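Local coordinates for periplasmic binding protein (PDB 5GJ3) that binds two haem groups in the cleft between its two lobes and probably delivers haem to a membrane transporter for uptake, at residues G13-A21 / L241-R249; Y27-A35 / M44-R52. All coordinates share one frame; numbering follows the deposited sequence.

Interaction 1 (G13-A21 / L241-R249); sequences GDITEIIFA and LYLLGMGPR. With ZN (zinc ion), chain D.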
loop_
_atom_site.group_PDB
_atom_site.type_symbol
_atom_site.label_atom_id
_atom_site.label_comp_id
_atom_site.label_asym_id
_atom_site.label_seq_id
_atom_site.Cartn_x
_atom_site.Cartn_y
_atom_site.Cartn_z
ATOM N N GLY A 13 -2.763 8.401 3.233
ATOM C CA GLY A 13 -1.300 8.258 3.203
ATOM C C GLY A 13 -0.625 8.217 1.850
ATOM O O GLY A 13 0.436 8.805 1.685
ATOM N N ASP A 14 -1.224 7.530 0.860
ATOM C CA ASP A 14 -0.648 7.478 -0.482
ATOM C C ASP A 14 -0.723 8.809 -1.303
ATOM O O ASP A 14 0.221 9.187 -2.051
ATOM C CB ASP A 14 -1.244 6.294 -1.281
ATOM C CG ASP A 14 -2.782 6.328 -1.399
ATOM O OD1 ASP A 14 -3.480 6.989 -0.580
ATOM O OD2 ASP A 14 -3.315 5.653 -2.326
ATOM N N ILE A 15 -1.820 9.553 -1.115
ATOM C CA ILE A 15 -1.942 10.920 -1.664
ATOM C C ILE A 15 -0.894 11.862 -1.046
ATOM O O ILE A 15 -0.194 12.594 -1.762
ATOM C CB ILE A 15 -3.360 11.440 -1.407
ATOM C CG1 ILE A 15 -4.353 10.479 -2.088
ATOM C CG2 ILE A 15 -3.478 12.869 -1.936
ATOM C CD1 ILE A 15 -4.175 10.346 -3.601
ATOM N N THR A 16 -0.745 11.797 0.270
ATOM C CA THR A 16 0.290 12.590 0.959
ATOM C C THR A 16 1.692 12.308 0.384
ATOM O O THR A 16 2.423 13.222 0.024
ATOM C CB THR A 16 0.265 12.288 2.454
ATOM O OG1 THR A 16 -1.016 12.624 2.995
ATOM C CG2 THR A 16 1.410 13.015 3.228
ATOM N N GLU A 17 2.031 11.031 0.240
ATOM C CA GLU A 17 3.326 10.623 -0.297
ATOM C C GLU A 17 3.519 11.212 -1.680
ATOM O O GLU A 17 4.610 11.662 -2.042
ATOM C CB GLU A 17 3.418 9.099 -0.362
ATOM C CG GLU A 17 4.596 8.609 -1.184
ATOM C CD GLU A 17 4.934 7.122 -0.954
ATOM O OE1 GLU A 17 4.360 6.443 -0.060
ATOM O OE2 GLU A 17 5.820 6.641 -1.658
ATOM N N ILE A 18 2.444 11.235 -2.462
ATOM C CA ILE A 18 2.532 11.708 -3.819
ATOM C C ILE A 18 2.743 13.273 -3.780
ATOM O O ILE A 18 3.471 13.795 -4.600
ATOM C CB ILE A 18 1.234 11.390 -4.617
ATOM C CG1 ILE A 18 1.187 9.900 -5.019
ATOM C CG2 ILE A 18 1.165 12.290 -5.857
ATOM C CD1 ILE A 18 -0.194 9.480 -5.511
ATOM N N ILE A 19 2.100 13.995 -2.861
ATOM C CA ILE A 19 2.266 15.469 -2.810
ATOM C C ILE A 19 3.755 15.763 -2.534
ATOM O O ILE A 19 4.348 16.657 -3.180
ATOM C CB ILE A 19 1.374 16.114 -1.720
ATOM C CG1 ILE A 19 -0.128 15.981 -2.096
ATOM C CG2 ILE A 19 1.714 17.597 -1.483
ATOM C CD1 ILE A 19 -1.046 16.100 -0.872
ATOM N N PHE A 20 4.321 15.036 -1.554
ATOM C CA PHE A 20 5.749 15.212 -1.202
ATOM C C PHE A 20 6.655 14.814 -2.379
ATOM O O PHE A 20 7.589 15.525 -2.685
ATOM C CB PHE A 20 6.113 14.443 0.098
ATOM C CG PHE A 20 5.756 15.200 1.374
ATOM C CD1 PHE A 20 6.671 16.074 1.960
ATOM C CD2 PHE A 20 4.530 15.011 1.989
ATOM C CE1 PHE A 20 6.347 16.773 3.102
ATOM C CE2 PHE A 20 4.199 15.696 3.143
ATOM C CZ PHE A 20 5.108 16.596 3.699
ATOM N N ALA A 21 6.326 13.748 -3.112
ATOM C CA ALA A 21 7.134 13.333 -4.272
ATOM C C ALA A 21 7.099 14.316 -5.411
ATOM O O ALA A 21 8.047 14.382 -6.258
ATOM C CB ALA A 21 6.711 11.943 -4.759
ATOM N N LEU A 241 2.614 0.987 3.728
ATOM C CA LEU A 241 2.402 1.992 2.679
ATOM C C LEU A 241 3.281 1.656 1.423
ATOM O O LEU A 241 2.868 1.829 0.284
ATOM C CB LEU A 241 2.695 3.416 3.222
ATOM C CG LEU A 241 2.350 4.637 2.353
ATOM C CD1 LEU A 241 0.911 4.632 1.818
ATOM C CD2 LEU A 241 2.624 5.930 3.122
ATOM N N TYR A 242 4.485 1.171 1.666
ATOM C CA TYR A 242 5.407 0.822 0.611
ATOM C C TYR A 242 4.881 -0.329 -0.220
ATOM O O TYR A 242 4.860 -0.265 -1.445
ATOM C CB TYR A 242 6.717 0.399 1.241
ATOM C CG TYR A 242 7.847 0.037 0.278
ATOM C CD1 TYR A 242 8.325 0.964 -0.661
ATOM C CD2 TYR A 242 8.470 -1.209 0.350
ATOM C CE1 TYR A 242 9.382 0.648 -1.509
ATOM C CE2 TYR A 242 9.556 -1.542 -0.485
ATOM C CZ TYR A 242 9.997 -0.611 -1.416
ATOM O OH TYR A 242 11.031 -0.907 -2.252
ATOM N N LEU A 243 4.476 -1.412 0.430
ATOM C CA LEU A 243 3.940 -2.557 -0.324
ATOM C C LEU A 243 2.579 -2.289 -1.003
ATOM O O LEU A 243 2.374 -2.673 -2.151
ATOM C CB LEU A 243 3.826 -3.780 0.574
ATOM C CG LEU A 243 3.162 -5.022 -0.021
ATOM C CD1 LEU A 243 3.989 -5.604 -1.169
ATOM C CD2 LEU A 243 2.925 -6.059 1.073
ATOM N N LEU A 244 1.673 -1.633 -0.294
ATOM C CA LEU A 244 0.255 -1.597 -0.646
ATOM C C LEU A 244 -0.309 -0.233 -1.096
ATOM O O LEU A 244 -1.439 -0.182 -1.623
ATOM C CB LEU A 244 -0.568 -2.114 0.543
ATOM C CG LEU A 244 -0.277 -3.551 0.970
ATOM C CD1 LEU A 244 -1.112 -3.807 2.217
ATOM C CD2 LEU A 244 -0.678 -4.536 -0.133
ATOM N N GLY A 245 0.473 0.836 -0.922
ATOM C CA GLY A 245 0.079 2.202 -1.366
ATOM C C GLY A 245 -0.200 2.482 -2.848
ATOM O O GLY A 245 -0.963 3.419 -3.165
ATOM N N MET A 246 0.357 1.691 -3.768
ATOM C CA MET A 246 0.116 1.963 -5.200
ATOM C C MET A 246 0.453 3.426 -5.544
ATOM O O MET A 246 -0.320 4.175 -6.159
ATOM C CB MET A 246 -1.296 1.550 -5.627
ATOM C CG MET A 246 -1.459 0.023 -5.663
ATOM S SD MET A 246 -0.367 -0.805 -6.868
ATOM C CE MET A 246 -1.235 -2.378 -6.945
ATOM N N GLY A 247 1.631 3.828 -5.084
ATOM C CA GLY A 247 2.067 5.201 -5.208
ATOM C C GLY A 247 3.371 5.262 -5.944
ATOM O O GLY A 247 3.658 4.371 -6.740
ATOM N N PRO A 248 4.169 6.330 -5.692
ATOM C CA PRO A 248 5.365 6.550 -6.476
ATOM C C PRO A 248 6.446 5.459 -6.289
ATOM O O PRO A 248 7.292 5.290 -7.182
ATOM C CB PRO A 248 5.892 7.907 -5.958
ATOM C CG PRO A 248 4.704 8.568 -5.322
ATOM C CD PRO A 248 3.973 7.394 -4.690
ATOM N N ARG A 249 6.404 4.733 -5.168
ATOM C CA ARG A 249 7.377 3.666 -4.890
ATOM C C ARG A 249 6.964 2.269 -5.357
ATOM O O ARG A 249 7.632 1.279 -5.025
ATOM C CB ARG A 249 7.750 3.659 -3.394
ATOM C CG ARG A 249 8.574 4.914 -3.004
ATOM C CD ARG A 249 8.883 4.860 -1.505
ATOM N NE ARG A 249 7.632 4.944 -0.745
ATOM C CZ ARG A 249 7.433 4.531 0.505
ATOM N NH1 ARG A 249 8.380 3.917 1.190
ATOM N NH2 ARG A 249 6.241 4.660 1.046
HETATM ZN ZN ZN D . -5.346 5.305 -1.795
HETATM O O HOH W 1 -5.963 5.175 0.051
HETATM O O HOH W 2 4.433 4.264 -3.186
HETATM O O HOH W 3 3.021 4.387 -1.310
#
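Glu-17 of helix 13-21 reaches across to the 241-249 segment and ends in a salt bridge with Arg-249. With CG anti to the backbone N (chi1 167°) and the chain extended beyond it, the side chain leads straight off the helix. CB starts it toward the other segment; CG runs alongside the ring of Pro-248, 3.8 Å from its CD. The carboxylate carbon CD faces the side of the guanidinium, which grips it side-on, one nitrogen to each oxygen. Arg-249 NH2 donates to OE1 at 2.8 Å. Arg-249 NE donates to OE2 at 2.6 Å. The planes lie 47° apart, so both syn contacts fall out of the carboxylate plane. OE1 also rests against Leu-241 CG, and each oxygen accepts a hydrogen bond from a water: one water also donates to Leu-241 O, the other accepts from Arg-249 N. Shortened to an alanine here, the side chain would lose its carboxylate, which would probably leave the Arg-249 charge without its mate and open a gap beside Pro-248. In the two-lobed periplasmic binding protein fold, this contact joins a helix of the N-terminal lobe to a helix end and loop of the C-terminal lobe. One turn earlier, Asp-14 OD2 binds a zinc ion at 2.1 Å, completed by Asp-70, Asp-94 and a water; Lys-104 bridges OD2 and Gly-245 O, two acceptors 3.4 Å apart. Gly-245 suits its place because a CB would strike Leu-241 O. Leu-241 CD1 lies 3.7 Å from Asp-14 N. The compact, puckered ring of Pro-248 sets CD 3.8 Å from Ile-18 CG1 and CG against Ala-21 CB.

Interaction 2 (Y27-A35 / M44-R52); sequences YVVGVDSSA and MLPNIGYQR. With HEM (protoporphyrin IX containing Fe), chain B.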
loop_
_atom_site.group_PDB
_atom_site.type_symbol
_atom_site.label_atom_id
_atom_site.label_comp_id
_atom_site.label_asym_id
_atom_site.label_seq_id
_atom_site.Cartn_x
_atom_site.Cartn_y
_atom_site.Cartn_z
ATOM N N TYR A 27 3.507 22.661 1.511
ATOM C CA TYR A 27 2.136 23.212 1.594
ATOM C C TYR A 27 1.158 22.351 2.340
ATOM O O TYR A 27 -0.006 22.755 2.474
ATOM C CB TYR A 27 1.571 23.515 0.219
ATOM C CG TYR A 27 2.501 24.413 -0.538
ATOM C CD1 TYR A 27 2.644 25.775 -0.193
ATOM C CD2 TYR A 27 3.271 23.906 -1.585
ATOM C CE1 TYR A 27 3.531 26.603 -0.899
ATOM C CE2 TYR A 27 4.166 24.718 -2.288
ATOM C CZ TYR A 27 4.303 26.053 -1.944
ATOM O OH TYR A 27 5.216 26.811 -2.669
ATOM N N VAL A 28 1.612 21.213 2.861
ATOM C CA VAL A 28 0.686 20.300 3.533
ATOM C C VAL A 28 0.586 20.752 4.994
ATOM O O VAL A 28 1.599 20.891 5.655
ATOM C CB VAL A 28 1.076 18.787 3.427
ATOM C CG1 VAL A 28 0.101 17.916 4.228
ATOM C CG2 VAL A 28 1.202 18.320 1.972
ATOM N N VAL A 29 -0.621 20.960 5.491
ATOM C CA VAL A 29 -0.848 21.398 6.862
ATOM C C VAL A 29 -1.492 20.359 7.771
ATOM O O VAL A 29 -1.560 20.548 9.012
ATOM C CB VAL A 29 -1.656 22.739 6.957
ATOM C CG1 VAL A 29 -0.982 23.876 6.186
ATOM C CG2 VAL A 29 -3.136 22.582 6.552
ATOM N N GLY A 30 -1.946 19.240 7.198
ATOM C CA GLY A 30 -2.629 18.223 8.012
ATOM C C GLY A 30 -2.636 16.924 7.248
ATOM O O GLY A 30 -2.767 16.942 6.012
ATOM N N VAL A 31 -2.449 15.819 7.975
ATOM C CA VAL A 31 -2.426 14.471 7.355
ATOM C C VAL A 31 -3.198 13.466 8.185
ATOM O O VAL A 31 -3.436 13.684 9.371
ATOM C CB VAL A 31 -0.993 13.929 7.172
ATOM C CG1 VAL A 31 -0.235 14.758 6.140
ATOM C CG2 VAL A 31 -0.245 13.812 8.521
ATOM N N ASP A 32 -3.555 12.339 7.570
ATOM C CA ASP A 32 -4.211 11.269 8.311
ATOM C C ASP A 32 -3.157 10.308 8.925
ATOM O O ASP A 32 -1.961 10.343 8.541
ATOM C CB ASP A 32 -5.195 10.508 7.401
ATOM C CG ASP A 32 -4.519 9.313 6.702
ATOM O OD1 ASP A 32 -3.777 9.535 5.712
ATOM O OD2 ASP A 32 -4.720 8.155 7.173
ATOM N N SER A 33 -3.614 9.477 9.886
ATOM C CA SER A 33 -2.802 8.411 10.582
ATOM C C SER A 33 -1.986 7.506 9.696
ATOM O O SER A 33 -0.940 7.016 10.111
ATOM C CB SER A 33 -3.736 7.457 11.346
ATOM O OG SER A 33 -4.347 8.145 12.382
ATOM N N SER A 34 -2.473 7.210 8.494
ATOM C CA SER A 34 -1.735 6.289 7.612
ATOM C C SER A 34 -0.616 7.001 6.835
ATOM O O SER A 34 0.063 6.385 6.011
ATOM C CB SER A 34 -2.690 5.582 6.626
ATOM O OG SER A 34 -3.101 6.513 5.621
ATOM N N ALA A 35 -0.447 8.307 7.027
ATOM C CA ALA A 35 0.528 9.035 6.232
ATOM C C ALA A 35 1.895 8.940 6.901
ATOM O O ALA A 35 2.282 9.840 7.647
ATOM C CB ALA A 35 0.123 10.525 6.030
ATOM N N MET A 44 5.767 15.508 11.893
ATOM C CA MET A 44 5.629 16.870 12.420
ATOM C C MET A 44 4.261 17.516 12.164
ATOM O O MET A 44 4.050 18.657 12.542
ATOM C CB MET A 44 6.728 17.762 11.844
ATOM C CG MET A 44 8.132 17.187 12.024
ATOM S SD MET A 44 8.742 17.086 13.730
ATOM C CE MET A 44 7.461 16.356 14.763
ATOM N N LEU A 45 3.328 16.823 11.513
ATOM C CA LEU A 45 2.122 17.551 11.060
ATOM C C LEU A 45 0.894 17.218 11.874
ATOM O O LEU A 45 0.786 16.126 12.407
ATOM C CB LEU A 45 1.894 17.299 9.564
ATOM C CG LEU A 45 2.885 17.888 8.570
ATOM C CD1 LEU A 45 2.687 17.275 7.193
ATOM C CD2 LEU A 45 2.748 19.392 8.488
ATOM N N PRO A 46 -0.062 18.133 11.954
ATOM C CA PRO A 46 -1.268 17.806 12.698
ATOM C C PRO A 46 -2.006 16.549 12.123
ATOM O O PRO A 46 -1.966 16.279 10.896
ATOM C CB PRO A 46 -2.135 19.076 12.546
ATOM C CG PRO A 46 -1.181 20.166 12.215
ATOM C CD PRO A 46 0.055 19.566 11.610
ATOM N N ASN A 47 -2.653 15.806 13.014
ATOM C CA ASN A 47 -3.334 14.570 12.667
ATOM C C ASN A 47 -4.773 14.922 12.502
ATOM O O ASN A 47 -5.318 15.611 13.349
ATOM C CB ASN A 47 -3.241 13.545 13.822
ATOM C CG ASN A 47 -4.126 12.329 13.593
ATOM O OD1 ASN A 47 -4.105 11.740 12.517
ATOM N ND2 ASN A 47 -4.925 11.954 14.606
ATOM N N ILE A 48 -5.418 14.404 11.451
ATOM C CA ILE A 48 -6.842 14.680 11.239
ATOM C C ILE A 48 -7.673 13.385 11.443
ATOM O O ILE A 48 -8.888 13.374 11.206
ATOM C CB ILE A 48 -7.080 15.254 9.805
ATOM C CG1 ILE A 48 -6.683 14.167 8.758
ATOM C CG2 ILE A 48 -6.216 16.530 9.619
ATOM C CD1 ILE A 48 -6.998 14.501 7.289
ATOM N N GLY A 49 -7.029 12.318 11.911
ATOM C CA GLY A 49 -7.761 11.068 12.203
ATOM C C GLY A 49 -7.305 10.014 11.204
ATOM O O GLY A 49 -6.470 10.313 10.348
ATOM N N TYR A 50 -7.829 8.787 11.298
ATOM C CA TYR A 50 -7.508 7.744 10.293
ATOM C C TYR A 50 -8.295 8.016 8.950
ATOM O O TYR A 50 -9.413 8.492 8.991
ATOM C CB TYR A 50 -7.780 6.327 10.857
ATOM C CG TYR A 50 -7.530 5.219 9.837
ATOM C CD1 TYR A 50 -6.282 5.052 9.248
ATOM C CD2 TYR A 50 -8.578 4.400 9.418
ATOM C CE1 TYR A 50 -6.067 4.090 8.252
ATOM C CE2 TYR A 50 -8.382 3.401 8.436
ATOM C CZ TYR A 50 -7.128 3.262 7.858
ATOM O OH TYR A 50 -6.944 2.298 6.874
ATOM N N GLN A 51 -7.690 7.717 7.807
ATOM C CA GLN A 51 -8.317 7.957 6.465
ATOM C C GLN A 51 -9.783 7.555 6.300
ATOM O O GLN A 51 -10.512 8.235 5.590
ATOM C CB GLN A 51 -7.466 7.353 5.322
ATOM C CG GLN A 51 -7.425 5.802 5.294
ATOM C CD GLN A 51 -6.338 5.283 4.367
ATOM O OE1 GLN A 51 -5.963 5.946 3.368
ATOM N NE2 GLN A 51 -5.812 4.102 4.690
ATOM N N ARG A 52 -10.224 6.481 6.972
ATOM C CA ARG A 52 -11.625 6.005 6.895
ATOM C C ARG A 52 -12.453 6.478 8.068
ATOM O O ARG A 52 -13.630 6.178 8.159
ATOM C CB ARG A 52 -11.659 4.462 6.916
ATOM C CG ARG A 52 -10.930 3.826 5.731
ATOM C CD ARG A 52 -11.271 2.334 5.631
ATOM N NE ARG A 52 -11.080 1.800 4.274
ATOM C CZ ARG A 52 -9.905 1.711 3.635
ATOM N NH1 ARG A 52 -8.767 2.144 4.187
ATOM N NH2 ARG A 52 -9.856 1.192 2.418
HETATM C CHA HEM B . -7.065 0.784 10.423
HETATM C CHB HEM B . -3.141 1.973 7.803
HETATM C CHC HEM B . -5.441 -0.064 3.997
HETATM C CHD HEM B . -9.512 -0.714 6.559
HETATM C C1A HEM B . -5.824 1.228 10.038
HETATM C C2A HEM B . -4.939 1.893 10.919
HETATM C C3A HEM B . -3.830 2.269 10.220
HETATM C C4A HEM B . -4.025 1.799 8.879
HETATM C CMA HEM B . -2.620 3.034 10.764
HETATM C CAA HEM B . -5.249 2.160 12.386
HETATM C CBA HEM B . -6.255 3.340 12.412
HETATM C CGA HEM B . -7.040 3.451 13.698
HETATM O O1A HEM B . -7.079 2.489 14.471
HETATM O O2A HEM B . -7.693 4.480 14.003
HETATM C C1B HEM B . -3.418 1.468 6.513
HETATM C C2B HEM B . -2.505 1.483 5.403
HETATM C C3B HEM B . -3.140 0.886 4.340
HETATM C C4B HEM B . -4.487 0.534 4.826
HETATM C CMB HEM B . -1.083 1.997 5.417
HETATM C CAB HEM B . -2.676 0.636 2.949
HETATM C CBB HEM B . -1.705 1.395 2.404
HETATM C C1C HEM B . -6.709 -0.469 4.337
HETATM C C2C HEM B . -7.570 -1.241 3.529
HETATM C C3C HEM B . -8.750 -1.430 4.272
HETATM C C4C HEM B . -8.564 -0.780 5.543
HETATM C CMC HEM B . -7.225 -1.720 2.125
HETATM C CAC HEM B . -9.995 -2.150 3.877
HETATM C CBC HEM B . -10.105 -2.828 2.733
HETATM C C1D HEM B . -9.097 -0.369 7.841
HETATM C C2D HEM B . -10.036 -0.498 8.976
HETATM C C3D HEM B . -9.365 -0.087 10.053
HETATM C C4D HEM B . -8.024 0.293 9.562
HETATM C CMD HEM B . -11.471 -1.017 8.931
HETATM C CAD HEM B . -9.890 0.005 11.478
HETATM C CBD HEM B . -10.154 1.543 11.714
HETATM C CGD HEM B . -11.519 2.070 11.292
HETATM O O1D HEM B . -12.500 1.297 11.189
HETATM O O2D HEM B . -11.739 3.297 11.073
HETATM N NA HEM B . -5.299 1.243 8.793
HETATM N NB HEM B . -4.576 0.951 6.099
HETATM N NC HEM B . -7.318 -0.188 5.533
HETATM N ND HEM B . -7.890 0.162 8.216
HETATM FE FE HEM B . -6.300 0.573 7.195
#
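Val-31 and Asn-47 form a single backbone bridge through two hydrogen bonds of Val-31 to the neighbours of Asn-47. Val-31 N gives a nearly straight bond to Pro-46 O (173°), and Ile-48 N returns one to Val-31 O. Ser-33 N donates to Gly-49 O at 3.0 Å, from above the carbonyl plane. Glycine suits position 49, where a CB would press against the preceding carbonyl. Leu-45 CD1 makes the apolar contact, 4.0 Å from both Val-28 CG1 and Val-31 CG1; separately, Ile-48 CG1 lies over the Val-31 carbonyl. The pairing adds a short stretch of chain beside strand 28-31, an outermost strand of the four-stranded parallel sheet, and leads it to the haem. Side-chain bonds shape the turns: Asp-32 OD2 accepts from Ser-34 N in an Asx turn, from Ser-34 OG on its syn lone pair, and weakly from Gln-51 N. Asn-47 OD1 closes a second Asx turn with Gly-49 N. At the haem, the phenolic oxygen OH of Tyr-50 binds the iron FE at 1.9 Å. A chi1 of 177°, which turns CG away from the backbone N, carries the ring over the porphyrin, one face toward HEM C1A and the other against Gln-51 CG. Gln-51 NE2 donates to Tyr-50 OH at 3.1 Å, in its amide plane, while Gln-51 OE1 is held by Asn-12. The Arg-52 guanidinium lays one face on the porphyrin, its NH1 3.1 Å from HEM NC.

How the interactions relate
The centres of interactions 1 and 2 are 14 Å apart, and helix 13-21 and strand 28-31 follow each other in the chain. Interaction 2 joins segments close in sequence within the N-terminal lobe, whereas interaction 1 draws in residues 241-249 from more than two hundred positions later, so it spans the chain that holds interaction 2. The two touch directly: Gly-13 N probably donates to Ser-34 OG at 3.1 Å, and Thr-16 and Ile-19 of the helix pack on Val-31 and Val-28 of the strand. Helix 13-21 thus has the haem-binding turns at its start and the 241-249 segment of the other lobe along its side, placing the interlobe joint near the haem cleft.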